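Local coordinates for protein lantibiotic dehydratase (Microbispora corallina, PDB 5EHK) that probably uses glutamyl-tRNA to dehydrate serine and threonine residues of a precursor peptide during biosynthesis of the lantibiotic NAI-107, at residues H166-R171 and H335-T340; D293-V298 and E329-C334; D420-L425 and I803-S808; A412-Y417 and V613-E618. All blocks are in the same frame, centred on the assembly; numbering follows the deposited sequence.

Contact 1 of 4, residues H166-R171 and H335-T340; sequences HRTRTR and HAYDRT
The hydrogen bonds of this contact converge on the carboxylate of Asp-338 in helix 318-339. The backbone N of Thr-170 donates to OD2 of Asp-338 (2.9 Å, N-H...acceptor angle 151°), and OG1 of Thr-170 donates to OD1 of Asp-338 at 3.0 Å. With chi1 at -54°, the threonine hydroxyl sits beside its own backbone N, so both donors meet the acid together. Each carboxylate oxygen answers with its syn lone pair, a two-pronged grip that fixes the rotation of the acid.

A water forms a second bridge, accepting from Thr-168 N (3.1 Å) and donating to the carbonyl oxygens of Tyr-337 and Thr-340.

Van der Waals contact fills the remainder. Thr-168 CG2 approaches CE2 of the Tyr-337 ring obliquely, 3.5 Å away, while Thr-170 OG1 lies at the ring edge, 3.2 Å from Tyr-337 CD2. The phenol OH of Tyr-337 is bonded to Glu-93.

Strand and helix segments run nearly antiparallel, their axes 7.3 Å apart at 165°. As strand 167-172 pairs with strand 366-379 of a sheet, this is helix-on-sheet packing, tied here by one backbone and one side-chain hydrogen bond to the same carboxylate.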
loop_
_atom_site.group_PDB
_atom_site.type_symbol
_atom_site.label_atom_id
_atom_site.label_comp_id
_atom_site.label_asym_id
_atom_site.label_seq_id
_atom_site.Cartn_x
_atom_site.Cartn_y
_atom_site.Cartn_z
ATOM N N HIS A 166 50.384 13.415 -16.635
ATOM C CA HIS A 166 48.929 13.573 -16.658
ATOM C C HIS A 166 48.504 14.783 -17.475
ATOM O O HIS A 166 49.102 15.858 -17.374
ATOM C CB HIS A 166 48.377 13.695 -15.239
ATOM C CG HIS A 166 48.862 12.630 -14.308
ATOM N ND1 HIS A 166 49.007 11.314 -14.694
ATOM C CD2 HIS A 166 49.262 12.690 -13.017
ATOM C CE1 HIS A 166 49.463 10.608 -13.676
ATOM N NE2 HIS A 166 49.628 11.420 -12.645
ATOM N N ARG A 167 47.469 14.591 -18.287
ATOM C CA ARG A 167 46.934 15.642 -19.148
ATOM C C ARG A 167 45.470 15.965 -18.889
ATOM O O ARG A 167 44.650 15.087 -18.622
ATOM C CB ARG A 167 47.076 15.220 -20.602
ATOM C CG ARG A 167 48.485 15.202 -21.105
ATOM C CD ARG A 167 49.114 16.569 -20.972
ATOM N NE ARG A 167 49.936 16.811 -22.151
ATOM C CZ ARG A 167 49.452 17.266 -23.305
ATOM N NH1 ARG A 167 48.151 17.520 -23.428
ATOM N NH2 ARG A 167 50.258 17.451 -24.341
ATOM N N THR A 168 45.159 17.243 -19.036
ATOM C CA THR A 168 43.848 17.789 -18.753
ATOM C C THR A 168 43.095 18.020 -20.057
ATOM O O THR A 168 43.710 18.282 -21.086
ATOM C CB THR A 168 44.002 19.110 -17.975
ATOM O OG1 THR A 168 44.164 18.816 -16.587
ATOM C CG2 THR A 168 42.786 19.948 -18.099
ATOM N N ARG A 169 41.780 17.822 -20.050
ATOM C CA ARG A 169 40.936 18.405 -21.098
ATOM C C ARG A 169 39.962 19.360 -20.424
ATOM O O ARG A 169 39.308 18.971 -19.458
ATOM C CB ARG A 169 40.107 17.365 -21.825
ATOM C CG ARG A 169 38.949 18.018 -22.536
ATOM C CD ARG A 169 38.290 17.082 -23.491
ATOM N NE ARG A 169 37.507 16.124 -22.725
ATOM C CZ ARG A 169 37.029 14.987 -23.210
ATOM N NH1 ARG A 169 37.265 14.643 -24.474
ATOM N NH2 ARG A 169 36.335 14.185 -22.419
ATOM N N THR A 170 39.841 20.582 -20.939
ATOM C CA THR A 170 38.994 21.610 -20.326
ATOM C C THR A 170 37.899 22.118 -21.270
ATOM O O THR A 170 38.157 22.457 -22.420
ATOM C CB THR A 170 39.840 22.788 -19.818
ATOM O OG1 THR A 170 40.851 22.279 -18.948
ATOM C CG2 THR A 170 38.982 23.813 -19.057
ATOM N N ARG A 171 36.673 22.168 -20.763
ATOM C CA ARG A 171 35.528 22.574 -21.565
ATOM C C ARG A 171 34.633 23.543 -20.829
ATOM O O ARG A 171 34.683 23.665 -19.603
ATOM C CB ARG A 171 34.716 21.360 -22.021
ATOM C CG ARG A 171 35.369 20.563 -23.127
ATOM C CD ARG A 171 34.703 19.218 -23.304
ATOM N NE ARG A 171 35.173 18.549 -24.514
ATOM C CZ ARG A 171 34.807 17.326 -24.885
ATOM N NH1 ARG A 171 33.975 16.627 -24.121
ATOM N NH2 ARG A 171 35.276 16.798 -26.014
ATOM N N HIS A 335 42.735 25.101 -24.792
ATOM C CA HIS A 335 43.760 24.239 -25.352
ATOM C C HIS A 335 45.100 24.590 -24.740
ATOM O O HIS A 335 45.909 23.708 -24.448
ATOM C CB HIS A 335 43.800 24.384 -26.870
ATOM C CG HIS A 335 42.598 23.809 -27.547
ATOM N ND1 HIS A 335 41.397 24.483 -27.625
ATOM C CD2 HIS A 335 42.401 22.614 -28.152
ATOM C CE1 HIS A 335 40.518 23.735 -28.265
ATOM N NE2 HIS A 335 41.101 22.596 -28.594
ATOM N N ALA A 336 45.300 25.887 -24.516
ATOM C CA ALA A 336 46.513 26.398 -23.908
ATOM C C ALA A 336 46.738 25.721 -22.573
ATOM O O ALA A 336 47.810 25.157 -22.314
ATOM C CB ALA A 336 46.390 27.884 -23.711
ATOM N N TYR A 337 45.707 25.753 -21.736
ATOM C CA TYR A 337 45.793 25.154 -20.413
ATOM C C TYR A 337 45.867 23.623 -20.481
ATOM O O TYR A 337 46.401 22.970 -19.577
ATOM C CB TYR A 337 44.646 25.647 -19.521
ATOM C CG TYR A 337 44.487 24.824 -18.277
ATOM C CD1 TYR A 337 45.426 24.870 -17.259
ATOM C CD2 TYR A 337 43.399 23.980 -18.128
ATOM C CE1 TYR A 337 45.277 24.092 -16.126
ATOM C CE2 TYR A 337 43.239 23.210 -17.000
ATOM C CZ TYR A 337 44.175 23.263 -16.008
ATOM O OH TYR A 337 43.989 22.475 -14.902
ATOM N N ASP A 338 45.379 23.053 -21.576
ATOM C CA ASP A 338 45.454 21.603 -21.742
ATOM C C ASP A 338 46.841 21.175 -22.219
ATOM O O ASP A 338 47.138 19.972 -22.285
ATOM C CB ASP A 338 44.380 21.064 -22.698
ATOM C CG ASP A 338 42.995 21.044 -22.079
ATOM O OD1 ASP A 338 42.891 21.183 -20.841
ATOM O OD2 ASP A 338 42.013 20.853 -22.833
ATOM N N ARG A 339 47.672 22.156 -22.572
ATOM C CA ARG A 339 49.055 21.884 -22.960
ATOM C C ARG A 339 49.901 21.769 -21.710
ATOM O O ARG A 339 50.883 21.020 -21.662
ATOM C CB ARG A 339 49.608 22.959 -23.908
ATOM C CG ARG A 339 49.075 22.824 -25.320
ATOM C CD ARG A 339 49.530 23.911 -26.275
ATOM N NE ARG A 339 48.876 23.717 -27.569
ATOM C CZ ARG A 339 47.876 24.462 -28.042
ATOM N NH1 ARG A 339 47.414 25.497 -27.341
ATOM N NH2 ARG A 339 47.345 24.177 -29.231
ATOM N N THR A 340 49.444 22.463 -20.677
ATOM C CA THR A 340 50.132 22.557 -19.404
ATOM C C THR A 340 50.122 21.237 -18.618
ATOM O O THR A 340 49.295 20.362 -18.868
ATOM C CB THR A 340 49.475 23.678 -18.575
ATOM O OG1 THR A 340 50.465 24.619 -18.154
ATOM C CG2 THR A 340 48.746 23.124 -17.371
HETATM O O HOH W 1 46.939 19.812 -19.382
#

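Contact 2 of 4, residues D293-V298 and E329-C334; sequences DPLQHV and EVDARC
The carboxylates of Asp-293 and Asp-331 are turned almost parallel, their planes 16° apart, while the two side chains cross obliquely, with Asp-293 OD2 3.9 Å from Asp-331 OD1. The amide of Gln-296 stands steeply to the Asp-331 carboxylate, at 70°, and brings OE1 to 3.5 Å from Asp-331 OD2. Both atoms are acceptors, so no bond forms; NE2 of Gln-296 is instead bonded to Asp-300, which would hold the amide in this rotation. At the edge of the Arg-333 guanidinium, in its plane, lies OE2 of Glu-329, a salt bridge of 3.1 Å from NH2 made one turn apart along the helix. Glu-329 also pairs with Arg-358.

Helices 294-306 and 318-339 follow each other in the chain and form a helical hairpin. Their segments here pass at 10.4 Å with an angle of 142°, a loose and roughly antiparallel pairing. Its apolar point is Leu-295, whose CD2 branch reaches over to the opposite backbone, 3.6 Å from Asp-331 N, and touches Val-330 CG1 at 4.0 Å.

Asp-293 is the N-cap of helix 294-306: OD1 accepts from Leu-295 N and OD2 from Gln-296 N, both weakly. The helix end would stabilise its negative charge, whereas the nearby Asp-331 may raise the pKa of either acid. Arg-171 offers Asp-293 OD1 a long, weak ion pair.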
loop_
_atom_site.group_PDB
_atom_site.type_symbol
_atom_site.label_atom_id
_atom_site.label_comp_id
_atom_site.label_asym_id
_atom_site.label_seq_id
_atom_site.Cartn_x
_atom_site.Cartn_y
_atom_site.Cartn_z
ATOM N N ASP A 293 32.940 18.656 -28.318
ATOM C CA ASP A 293 33.086 19.786 -27.419
ATOM C C ASP A 293 31.922 20.723 -27.723
ATOM O O ASP A 293 31.682 21.065 -28.889
ATOM C CB ASP A 293 34.443 20.464 -27.685
ATOM C CG ASP A 293 34.636 21.779 -26.922
ATOM O OD1 ASP A 293 34.102 21.956 -25.801
ATOM O OD2 ASP A 293 35.365 22.642 -27.456
ATOM N N PRO A 294 31.156 21.086 -26.681
ATOM C CA PRO A 294 30.038 22.025 -26.795
ATOM C C PRO A 294 30.484 23.393 -27.300
ATOM O O PRO A 294 29.822 23.929 -28.196
ATOM C CB PRO A 294 29.487 22.111 -25.361
ATOM C CG PRO A 294 30.599 21.614 -24.485
ATOM C CD PRO A 294 31.271 20.548 -25.316
ATOM N N LEU A 295 31.566 23.951 -26.747
ATOM C CA LEU A 295 32.017 25.287 -27.156
ATOM C C LEU A 295 32.322 25.337 -28.653
ATOM O O LEU A 295 31.874 26.246 -29.368
ATOM C CB LEU A 295 33.228 25.730 -26.342
ATOM C CG LEU A 295 33.735 27.157 -26.566
ATOM C CD1 LEU A 295 32.646 28.186 -26.301
ATOM C CD2 LEU A 295 34.896 27.429 -25.640
ATOM N N GLN A 296 33.053 24.328 -29.119
ATOM C CA GLN A 296 33.422 24.225 -30.517
ATOM C C GLN A 296 32.183 24.093 -31.394
ATOM O O GLN A 296 32.134 24.634 -32.504
ATOM C CB GLN A 296 34.378 23.056 -30.737
ATOM C CG GLN A 296 35.006 23.037 -32.121
ATOM C CD GLN A 296 35.828 24.301 -32.406
ATOM O OE1 GLN A 296 36.749 24.658 -31.649
ATOM N NE2 GLN A 296 35.507 24.972 -33.511
ATOM N N HIS A 297 31.177 23.382 -30.887
ATOM C CA HIS A 297 29.912 23.257 -31.602
ATOM C C HIS A 297 29.274 24.610 -31.874
ATOM O O HIS A 297 28.832 24.850 -32.997
ATOM C CB HIS A 297 28.890 22.364 -30.880
ATOM C CG HIS A 297 27.524 22.461 -31.475
ATOM N ND1 HIS A 297 27.197 21.869 -32.674
ATOM C CD2 HIS A 297 26.430 23.154 -31.085
ATOM C CE1 HIS A 297 25.948 22.165 -32.980
ATOM N NE2 HIS A 297 25.459 22.945 -32.034
ATOM N N VAL A 298 29.193 25.473 -30.858
ATOM C CA VAL A 298 28.662 26.825 -31.078
ATOM C C VAL A 298 29.467 27.592 -32.144
ATOM O O VAL A 298 28.890 28.156 -33.082
ATOM C CB VAL A 298 28.624 27.675 -29.797
ATOM C CG1 VAL A 298 28.101 29.072 -30.125
ATOM C CG2 VAL A 298 27.771 27.000 -28.712
ATOM N N GLU A 329 38.090 33.071 -27.534
ATOM C CA GLU A 329 39.238 33.335 -26.690
ATOM C C GLU A 329 39.292 32.267 -25.619
ATOM O O GLU A 329 40.360 31.725 -25.308
ATOM C CB GLU A 329 39.144 34.715 -26.027
ATOM C CG GLU A 329 40.503 35.220 -25.500
ATOM C CD GLU A 329 40.446 36.598 -24.841
ATOM O OE1 GLU A 329 39.761 37.506 -25.363
ATOM O OE2 GLU A 329 41.086 36.765 -23.778
ATOM N N VAL A 330 38.118 31.937 -25.088
ATOM C CA VAL A 330 38.010 30.935 -24.042
ATOM C C VAL A 330 38.383 29.584 -24.611
ATOM O O VAL A 330 39.066 28.793 -23.962
ATOM C CB VAL A 330 36.595 30.881 -23.483
ATOM C CG1 VAL A 330 36.393 29.609 -22.664
ATOM C CG2 VAL A 330 36.310 32.140 -22.649
ATOM N N ASP A 331 37.967 29.342 -25.844
ATOM C CA ASP A 331 38.371 28.137 -26.532
ATOM C C ASP A 331 39.899 28.077 -26.585
ATOM O O ASP A 331 40.514 27.085 -26.182
ATOM C CB ASP A 331 37.791 28.111 -27.940
ATOM C CG ASP A 331 38.035 26.795 -28.638
ATOM O OD1 ASP A 331 37.579 25.756 -28.103
ATOM O OD2 ASP A 331 38.689 26.797 -29.707
ATOM N N ALA A 332 40.503 29.165 -27.054
ATOM C CA ALA A 332 41.953 29.229 -27.219
ATOM C C ALA A 332 42.695 29.011 -25.894
ATOM O O ALA A 332 43.679 28.272 -25.837
ATOM C CB ALA A 332 42.353 30.551 -27.849
ATOM N N ARG A 333 42.212 29.630 -24.825
ATOM C CA ARG A 333 42.839 29.421 -23.527
ATOM C C ARG A 333 42.589 28.032 -22.935
ATOM O O ARG A 333 43.268 27.627 -21.991
ATOM C CB ARG A 333 42.467 30.512 -22.526
ATOM C CG ARG A 333 42.877 31.901 -22.945
ATOM C CD ARG A 333 42.475 32.867 -21.861
ATOM N NE ARG A 333 42.620 34.264 -22.244
ATOM C CZ ARG A 333 43.748 34.948 -22.108
ATOM N NH1 ARG A 333 44.830 34.347 -21.628
ATOM N NH2 ARG A 333 43.797 36.224 -22.468
ATOM N N CYS A 334 41.619 27.310 -23.488
ATOM C CA CYS A 334 41.330 25.959 -23.019
ATOM C C CYS A 334 42.377 24.980 -23.521
ATOM O O CYS A 334 42.854 24.129 -22.769
ATOM C CB CYS A 334 39.941 25.498 -23.469
ATOM S SG CYS A 334 38.618 25.927 -22.335
#

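Contact 3 of 4, residues D420-L425 and I803-S808; sequences DRAVPL and IRATVS
A chi1 of -60° places CG of Asp-420 anti to its carbonyl carbon, and the Arg-804 side chain, extended from CG to NE, stretches past it. OD1 of Asp-420 thereby comes to 3.3 Å from CD of Arg-804 and 3.7 Å from its NH1, a long salt bridge in which carboxylate and guanidinium planes lie 26° apart. In Thr-806, OG1 is likewise anti to the carbonyl carbon and beside the backbone N. From there it donates to the carbonyl oxygen of Arg-804, in the carbonyl plane, a bond that fastens the loop to itself; the same OG1 lies 3.0 Å from the backbone O of Asp-420.

Arg-421 starts out away from the loop, but its extended chain carries the guanidinium back to it, and NH2 rests 3.3 Å from CB of Ser-808. Between these charged ends the small side chain of Ala-422 points at the loop backbone, its CB 3.6 Å from CA of Ala-805 and equally far from N of Thr-806. Leu-625 touches both alanines.

Residues 420-425 run into the outermost strand, 423-424, of a mixed sheet, and bond through Val-423 and Leu-425 to strand 611-615. The 803-808 loop passes over residues 420-422 without regular structure. With no hydrogen bond linking the segments, and with most contacting residues near solvent, adhesion rests on apolar touch and a stretched ion pair, and is probably modest.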
loop_
_atom_site.group_PDB
_atom_site.type_symbol
_atom_site.label_atom_id
_atom_site.label_comp_id
_atom_site.label_asym_id
_atom_site.label_seq_id
_atom_site.Cartn_x
_atom_site.Cartn_y
_atom_site.Cartn_z
ATOM N N ASP A 420 -3.136 -5.659 -28.612
ATOM C CA ASP A 420 -3.083 -5.516 -30.069
ATOM C C ASP A 420 -3.164 -4.083 -30.519
ATOM O O ASP A 420 -3.747 -3.792 -31.553
ATOM C CB ASP A 420 -4.185 -6.303 -30.763
ATOM C CG ASP A 420 -4.109 -7.779 -30.470
ATOM O OD1 ASP A 420 -3.225 -8.442 -31.057
ATOM O OD2 ASP A 420 -4.941 -8.275 -29.672
ATOM N N ARG A 421 -2.571 -3.183 -29.751
ATOM C CA ARG A 421 -2.712 -1.778 -30.046
ATOM C C ARG A 421 -1.439 -1.054 -29.680
ATOM O O ARG A 421 -0.827 -1.358 -28.663
ATOM C CB ARG A 421 -3.889 -1.200 -29.265
ATOM C CG ARG A 421 -4.015 0.306 -29.401
ATOM C CD ARG A 421 -5.443 0.788 -29.289
ATOM N NE ARG A 421 -5.482 2.240 -29.339
ATOM C CZ ARG A 421 -6.266 3.000 -28.585
ATOM N NH1 ARG A 421 -7.102 2.427 -27.721
ATOM N NH2 ARG A 421 -6.219 4.329 -28.713
ATOM N N ALA A 422 -1.008 -0.141 -30.539
ATOM C CA ALA A 422 0.141 0.684 -30.222
ATOM C C ALA A 422 -0.366 2.090 -29.998
ATOM O O ALA A 422 -1.301 2.526 -30.662
ATOM C CB ALA A 422 1.157 0.650 -31.337
ATOM N N VAL A 423 0.234 2.803 -29.057
ATOM C CA VAL A 423 -0.215 4.146 -28.777
ATOM C C VAL A 423 0.970 5.048 -29.019
ATOM O O VAL A 423 2.047 4.789 -28.517
ATOM C CB VAL A 423 -0.689 4.258 -27.320
ATOM C CG1 VAL A 423 -1.142 5.669 -27.004
ATOM C CG2 VAL A 423 -1.810 3.268 -27.041
ATOM N N PRO A 424 0.796 6.100 -29.803
ATOM C CA PRO A 424 1.975 6.946 -30.041
ATOM C C PRO A 424 2.602 7.331 -28.725
ATOM O O PRO A 424 1.856 7.810 -27.893
ATOM C CB PRO A 424 1.391 8.183 -30.723
ATOM C CG PRO A 424 0.133 7.682 -31.403
ATOM C CD PRO A 424 -0.419 6.624 -30.451
ATOM N N LEU A 425 3.872 7.010 -28.487
ATOM C CA LEU A 425 4.555 7.499 -27.284
ATOM C C LEU A 425 4.374 8.993 -27.334
ATOM O O LEU A 425 4.720 9.581 -28.359
ATOM C CB LEU A 425 6.063 7.206 -27.356
ATOM C CG LEU A 425 6.803 7.671 -26.104
ATOM C CD1 LEU A 425 7.821 6.677 -25.714
ATOM C CD2 LEU A 425 7.453 9.005 -26.323
ATOM N N ILE A 803 4.746 -7.060 -33.112
ATOM C CA ILE A 803 4.303 -5.960 -33.949
ATOM C C ILE A 803 2.843 -6.111 -34.362
ATOM O O ILE A 803 2.477 -7.006 -35.128
ATOM C CB ILE A 803 5.174 -5.809 -35.205
ATOM C CG1 ILE A 803 6.651 -5.803 -34.826
ATOM C CG2 ILE A 803 4.772 -4.563 -35.962
ATOM C CD1 ILE A 803 7.005 -4.700 -33.904
ATOM N N ARG A 804 2.015 -5.218 -33.847
ATOM C CA ARG A 804 0.593 -5.189 -34.167
ATOM C C ARG A 804 0.198 -3.735 -34.049
ATOM O O ARG A 804 -0.929 -3.413 -33.705
ATOM C CB ARG A 804 -0.198 -6.073 -33.194
ATOM C CG ARG A 804 0.050 -7.551 -33.448
ATOM C CD ARG A 804 -0.174 -8.390 -32.234
ATOM N NE ARG A 804 0.579 -9.631 -32.350
ATOM C CZ ARG A 804 0.590 -10.566 -31.408
ATOM N NH1 ARG A 804 -0.129 -10.383 -30.299
ATOM N NH2 ARG A 804 1.310 -11.676 -31.570
ATOM N N ALA A 805 1.178 -2.877 -34.314
ATOM C CA ALA A 805 1.036 -1.435 -34.297
ATOM C C ALA A 805 -0.342 -0.972 -34.835
ATOM O O ALA A 805 -0.847 -1.519 -35.820
ATOM C CB ALA A 805 2.192 -0.803 -35.071
ATOM N N THR A 806 -0.968 0.001 -34.166
ATOM C CA THR A 806 -2.333 0.401 -34.517
ATOM C C THR A 806 -2.589 1.916 -34.381
ATOM O O THR A 806 -1.655 2.750 -34.282
ATOM C CB THR A 806 -3.376 -0.463 -33.720
ATOM O OG1 THR A 806 -2.903 -1.814 -33.649
ATOM C CG2 THR A 806 -4.783 -0.503 -34.376
ATOM N N VAL A 807 -3.866 2.258 -34.466
ATOM C CA VAL A 807 -4.350 3.615 -34.329
ATOM C C VAL A 807 -5.745 3.502 -33.715
ATOM O O VAL A 807 -6.221 2.396 -33.437
ATOM C CB VAL A 807 -4.400 4.353 -35.699
ATOM C CG1 VAL A 807 -2.995 4.787 -36.144
ATOM C CG2 VAL A 807 -5.059 3.472 -36.774
ATOM N N SER A 808 -6.394 4.639 -33.501
ATOM C CA SER A 808 -7.701 4.673 -32.853
ATOM C C SER A 808 -8.736 5.377 -33.730
ATOM O O SER A 808 -9.384 4.747 -34.568
ATOM C CB SER A 808 -7.611 5.370 -31.489
ATOM O OG SER A 808 -8.905 5.706 -31.003
#

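Contact 4 of 4, residues A412-Y417 and V613-E618; sequences AFLERY and VGANLE
Helix 407-417 lies across strand 611-615 of a mixed sheet, and the two segments meet at a right angle (91°) with their axes 8.9 Å apart. Val-613 and Ala-615 both turn their side chains to the helix, as alternate residues of a strand do, with Gly-614 between them.

Phe-413 makes most of the contact. Its CG is anti to the backbone N (chi1 -167°), which sends the ring toward the strand. The ring edge points at the backbone, with Val-613 O near the ring plane and 3.1 Å from CZ. CD2 of Phe-413 touches CB of Ala-615 at 3.6 Å, and on the other side of the ring CE1 meets CG1 of Val-613 at 4.1 Å. Tyr-417, one turn on, sets CD2 over a face of the Phe-413 ring, 3.7 Å above its plane. Leu-414 extends the apolar patch, with CD2 4.1 Å from Ala-615 CB and CD1 3.8 Å from Asn-616 O. That carbonyl oxygen accepts a hydrogen bond from His-410 of the same helix.

Past the strand the chain bends through an Asx turn, Asn-616 OD1 accepting from Glu-618 N at 2.8 Å, on its way into strand 620-624. Leu-620, Val-423 and Leu-428 also pack on Phe-413. An aromatic side chain from a helix set against a strand in this way is typical of helix-on-sheet packing, with the helix running nearly at right angles to the strand that leads into a beta-hairpin.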
loop_
_atom_site.group_PDB
_atom_site.type_symbol
_atom_site.label_atom_id
_atom_site.label_comp_id
_atom_site.label_asym_id
_atom_site.label_seq_id
_atom_site.Cartn_x
_atom_site.Cartn_y
_atom_site.Cartn_z
ATOM N N ALA A 412 -1.385 -1.477 -16.287
ATOM C CA ALA A 412 -2.353 -0.443 -16.584
ATOM C C ALA A 412 -2.606 -0.424 -18.095
ATOM O O ALA A 412 -3.765 -0.427 -18.548
ATOM C CB ALA A 412 -1.842 0.897 -16.090
ATOM N N PHE A 413 -1.501 -0.454 -18.854
ATOM C CA PHE A 413 -1.516 -0.427 -20.308
ATOM C C PHE A 413 -2.365 -1.597 -20.846
ATOM O O PHE A 413 -3.283 -1.403 -21.653
ATOM C CB PHE A 413 -0.081 -0.472 -20.846
ATOM C CG PHE A 413 0.035 -0.152 -22.305
ATOM C CD1 PHE A 413 0.519 1.068 -22.718
ATOM C CD2 PHE A 413 -0.354 -1.075 -23.273
ATOM C CE1 PHE A 413 0.630 1.360 -24.092
ATOM C CE2 PHE A 413 -0.260 -0.793 -24.635
ATOM C CZ PHE A 413 0.223 0.424 -25.048
ATOM N N LEU A 414 -2.041 -2.806 -20.400
ATOM C CA LEU A 414 -2.836 -3.991 -20.756
ATOM C C LEU A 414 -4.325 -3.795 -20.488
ATOM O O LEU A 414 -5.159 -4.200 -21.282
ATOM C CB LEU A 414 -2.352 -5.218 -19.979
ATOM C CG LEU A 414 -1.114 -5.845 -20.598
ATOM C CD1 LEU A 414 -0.577 -6.993 -19.759
ATOM C CD2 LEU A 414 -1.446 -6.278 -22.047
ATOM N N GLU A 415 -4.644 -3.177 -19.363
ATOM C CA GLU A 415 -6.016 -2.985 -18.943
ATOM C C GLU A 415 -6.761 -2.022 -19.878
ATOM O O GLU A 415 -7.905 -2.270 -20.265
ATOM C CB GLU A 415 -6.037 -2.494 -17.479
ATOM C CG GLU A 415 -7.383 -2.049 -16.929
ATOM C CD GLU A 415 -8.167 -3.208 -16.311
ATOM O OE1 GLU A 415 -7.964 -4.368 -16.755
ATOM O OE2 GLU A 415 -8.990 -2.955 -15.392
ATOM N N ARG A 416 -6.099 -0.933 -20.266
ATOM C CA ARG A 416 -6.752 0.077 -21.098
ATOM C C ARG A 416 -6.715 -0.196 -22.599
ATOM O O ARG A 416 -7.651 0.136 -23.316
ATOM C CB ARG A 416 -6.165 1.449 -20.833
ATOM C CG ARG A 416 -6.561 2.459 -21.859
ATOM C CD ARG A 416 -6.335 3.853 -21.330
ATOM N NE ARG A 416 -6.857 4.867 -22.241
ATOM C CZ ARG A 416 -6.862 6.160 -21.952
ATOM N NH1 ARG A 416 -6.352 6.550 -20.784
ATOM N NH2 ARG A 416 -7.335 7.054 -22.821
ATOM N N TYR A 417 -5.645 -0.804 -23.087
ATOM C CA TYR A 417 -5.455 -0.869 -24.523
ATOM C C TYR A 417 -5.435 -2.269 -25.062
ATOM O O TYR A 417 -5.585 -2.468 -26.270
ATOM C CB TYR A 417 -4.145 -0.211 -24.874
ATOM C CG TYR A 417 -4.067 1.245 -24.518
ATOM C CD1 TYR A 417 -4.791 2.191 -25.230
ATOM C CD2 TYR A 417 -3.231 1.686 -23.509
ATOM C CE1 TYR A 417 -4.684 3.528 -24.952
ATOM C CE2 TYR A 417 -3.130 3.035 -23.221
ATOM C CZ TYR A 417 -3.870 3.945 -23.949
ATOM O OH TYR A 417 -3.790 5.285 -23.665
ATOM N N VAL A 613 3.993 2.555 -28.464
ATOM C CA VAL A 613 4.186 1.567 -27.418
ATOM C C VAL A 613 3.052 0.538 -27.509
ATOM O O VAL A 613 1.878 0.910 -27.608
ATOM C CB VAL A 613 4.221 2.224 -26.022
ATOM C CG1 VAL A 613 4.654 1.221 -24.966
ATOM C CG2 VAL A 613 5.149 3.423 -25.999
ATOM N N GLY A 614 3.416 -0.743 -27.497
ATOM C CA GLY A 614 2.491 -1.861 -27.570
ATOM C C GLY A 614 2.792 -2.733 -26.353
ATOM O O GLY A 614 3.703 -2.437 -25.578
ATOM N N ALA A 615 2.045 -3.813 -26.172
ATOM C CA ALA A 615 2.226 -4.665 -25.011
ATOM C C ALA A 615 1.796 -6.109 -25.263
ATOM O O ALA A 615 0.894 -6.367 -26.050
ATOM C CB ALA A 615 1.459 -4.101 -23.856
ATOM N N ASN A 616 2.483 -7.053 -24.627
ATOM C CA ASN A 616 1.982 -8.428 -24.509
ATOM C C ASN A 616 1.942 -8.777 -23.029
ATOM O O ASN A 616 2.202 -7.914 -22.191
ATOM C CB ASN A 616 2.828 -9.433 -25.313
ATOM C CG ASN A 616 4.283 -9.505 -24.852
ATOM O OD1 ASN A 616 4.614 -9.296 -23.680
ATOM N ND2 ASN A 616 5.168 -9.758 -25.802
ATOM N N LEU A 617 1.657 -10.033 -22.699
ATOM C CA LEU A 617 1.474 -10.401 -21.301
ATOM C C LEU A 617 2.697 -10.130 -20.437
ATOM O O LEU A 617 2.565 -9.887 -19.239
ATOM C CB LEU A 617 1.015 -11.841 -21.148
ATOM C CG LEU A 617 -0.446 -12.004 -21.553
ATOM C CD1 LEU A 617 -0.576 -12.329 -23.038
ATOM C CD2 LEU A 617 -1.127 -13.056 -20.715
ATOM N N GLU A 618 3.873 -10.110 -21.053
ATOM C CA GLU A 618 5.123 -10.006 -20.312
ATOM C C GLU A 618 5.768 -8.612 -20.249
ATOM O O GLU A 618 6.262 -8.213 -19.198
ATOM C CB GLU A 618 6.116 -11.001 -20.905
ATOM C CG GLU A 618 7.585 -10.578 -20.829
ATOM C CD GLU A 618 8.513 -11.639 -21.421
ATOM O OE1 GLU A 618 8.924 -12.557 -20.661
ATOM O OE2 GLU A 618 8.804 -11.564 -22.645
#

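Overall arrangement
The four contacts fall into two pairs on different parts of the chain. Contacts 1 and 2 share helix 318-339 and have centres 12 Å apart; they touch where Arg-171 CG lies 3.3 Å from Asp-293 OD1, so the strand packs beside the capped start of helix 294-306. Contacts 3 and 4, with centres 10 Å apart, meet in one mixed sheet: Val-423 N lies 2.9 Å from Val-613 O, a probable hydrogen bond, and Val-423 CG2 packs on Tyr-417 CE1. Helix 407-417 is followed in the chain by strand 423-424, and the segments of the two contacts alternate along the chain. The pairs stand apart, contacts 1 and 3 being about 51 Å between centres.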